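Local structure of VapB family protein (Caulobacter crescentus, 5K8J) at residues L29-D34 with I48-G53. The protein acts as the antitoxin of the VapBC1 pair, inhibiting the PIN-domain ribonuclease VapC and probably binding operator DNA through its N-terminal domain. Residues are numbered along the deposited sequence; the frame is centred on the assembly and turned at random.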
# COMPACT_ATOMS: atom_id res chain seq x y z
N LEU A 29 -1.36 -8.11 12.59
CA LEU A 29 -0.67 -9.28 12.07
C LEU A 29 -0.50 -10.36 13.12
O LEU A 29 -0.08 -11.47 12.78
CB LEU A 29 0.72 -8.88 11.53
CG LEU A 29 0.84 -7.99 10.29
CD1 LEU A 29 0.54 -6.52 10.56
CD2 LEU A 29 2.22 -8.12 9.73
N ALA A 30 -0.81 -10.07 14.39
CA ALA A 30 -0.42 -10.93 15.49
C ALA A 30 -1.33 -12.15 15.57
O ALA A 30 -2.48 -12.14 15.14
CB ALA A 30 -0.48 -10.16 16.81
N PHE A 31 -0.77 -13.22 16.12
CA PHE A 31 -1.52 -14.45 16.38
C PHE A 31 -1.98 -14.45 17.83
O PHE A 31 -1.41 -13.76 18.68
CB PHE A 31 -0.66 -15.69 16.13
CG PHE A 31 -0.30 -15.92 14.69
CD1 PHE A 31 0.89 -15.42 14.17
CD2 PHE A 31 -1.14 -16.63 13.85
CE1 PHE A 31 1.23 -15.64 12.84
CE2 PHE A 31 -0.82 -16.85 12.52
CZ PHE A 31 0.36 -16.34 12.01
N GLY A 32 -2.99 -15.24 18.12
CA GLY A 32 -3.38 -15.41 19.51
C GLY A 32 -2.23 -15.86 20.40
O GLY A 32 -1.33 -16.57 19.95
N ALA A 33 -2.27 -15.49 21.69
CA ALA A 33 -1.17 -15.80 22.60
C ALA A 33 -1.09 -17.28 22.97
O ALA A 33 -0.06 -17.72 23.47
CB ALA A 33 -1.29 -14.98 23.87
N ASP A 34 -2.15 -18.05 22.76
CA ASP A 34 -2.12 -19.48 23.04
C ASP A 34 -1.97 -20.32 21.78
O ASP A 34 -2.05 -21.55 21.85
CB ASP A 34 -3.38 -19.90 23.80
CG ASP A 34 -3.48 -19.26 25.17
OD1 ASP A 34 -2.43 -19.12 25.84
OD2 ASP A 34 -4.60 -18.89 25.58
N ILE A 48 5.39 -18.30 8.87
CA ILE A 48 4.87 -18.57 10.22
C ILE A 48 3.37 -18.82 10.11
O ILE A 48 2.66 -18.08 9.43
CB ILE A 48 5.17 -17.37 11.15
CG1 ILE A 48 6.67 -17.10 11.20
CG2 ILE A 48 4.63 -17.63 12.55
CD1 ILE A 48 7.06 -15.88 12.04
N TYR A 49 2.89 -19.91 10.72
CA TYR A 49 1.48 -20.26 10.62
C TYR A 49 1.12 -21.14 11.81
O TYR A 49 2.01 -21.66 12.50
CB TYR A 49 1.15 -20.95 9.29
CG TYR A 49 1.92 -22.20 9.01
CD1 TYR A 49 1.44 -23.44 9.45
CD2 TYR A 49 3.12 -22.16 8.34
CE1 TYR A 49 2.16 -24.60 9.23
CE2 TYR A 49 3.85 -23.33 8.11
CZ TYR A 49 3.35 -24.54 8.55
OH TYR A 49 4.04 -25.71 8.33
N PRO A 50 -0.17 -21.34 12.07
CA PRO A 50 -0.57 -22.12 13.25
C PRO A 50 -0.19 -23.59 13.09
O PRO A 50 -0.46 -24.19 12.05
CB PRO A 50 -2.09 -21.94 13.30
CG PRO A 50 -2.33 -20.66 12.59
CD PRO A 50 -1.32 -20.64 11.48
N SER A 51 0.43 -24.15 14.12
CA SER A 51 0.76 -25.58 14.12
C SER A 51 -0.52 -26.40 14.26
O SER A 51 -1.21 -26.33 15.28
CB SER A 51 1.70 -25.90 15.28
OG SER A 51 2.90 -25.15 15.21
N LYS A 52 -0.85 -27.18 13.23
CA LYS A 52 -2.09 -27.96 13.22
C LYS A 52 -1.84 -29.39 12.76
O LYS A 52 -2.78 -30.08 12.35
CB LYS A 52 -3.13 -27.28 12.32
CG LYS A 52 -3.60 -25.92 12.84
CD LYS A 52 -4.72 -26.03 13.84
CE LYS A 52 -6.02 -26.49 13.16
NZ LYS A 52 -6.60 -25.47 12.24
N GLY A 53 -0.61 -29.84 12.84
CA GLY A 53 -0.25 -31.16 12.37
C GLY A 53 0.79 -31.05 11.29
O GLY A 53 0.90 -30.01 10.63
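F31 sets its phenyl ring down on the end of strand 45-50, between the side chain of I48 and the ring of P50, and this one aromatic group makes every contact that segment 29-34 has with segment 48-53. Its outer atoms CE1, CZ and CE2 reach three successive residues. On one flank CE1 meets the methyl CG2 of I48 at 4.0 Å; on the other, CE2 lies 4.0 Å from CD of P50 and 4.1 Å from CG of P50. Between them, the ring's leading atom CZ comes within 3.9 Å of the I48 carbonyl O and 4.3 Å of Y49 CA, both approached obliquely. These separations are van der Waals in length, and the 8.3 Å between the CA atoms of F31 and P50 is bridged by the phenyl group. In F31, CG stands anti to the carbonyl carbon, beside the backbone N (chi1 -68°), which carries the ring onward from a CB already pointing at the strand. I48 answers with its CG2 branch, the methyl that lies anti to the backbone N (chi1 -58°). The CA-CB bond of Y49, in between, points away from the loop, and its side chain touches T38 and I40, and P67 of the VapC chain. The loop joins strand 21-25 to strand 37-42 in the N-terminal part of the antitoxin, which as in other VapB proteins probably forms a swapped-hairpin dimer of the AbrB type. I48 pairs in an antiparallel ladder with a strand of the second subunit, carrying the sheet across the interface, consistent with that fold. L37 also packs on both F31 and I48. From that second subunit, R41 makes a cation-pi contact with the phenyl ring and E21 OE1 accepts a hydrogen bond from F31 N.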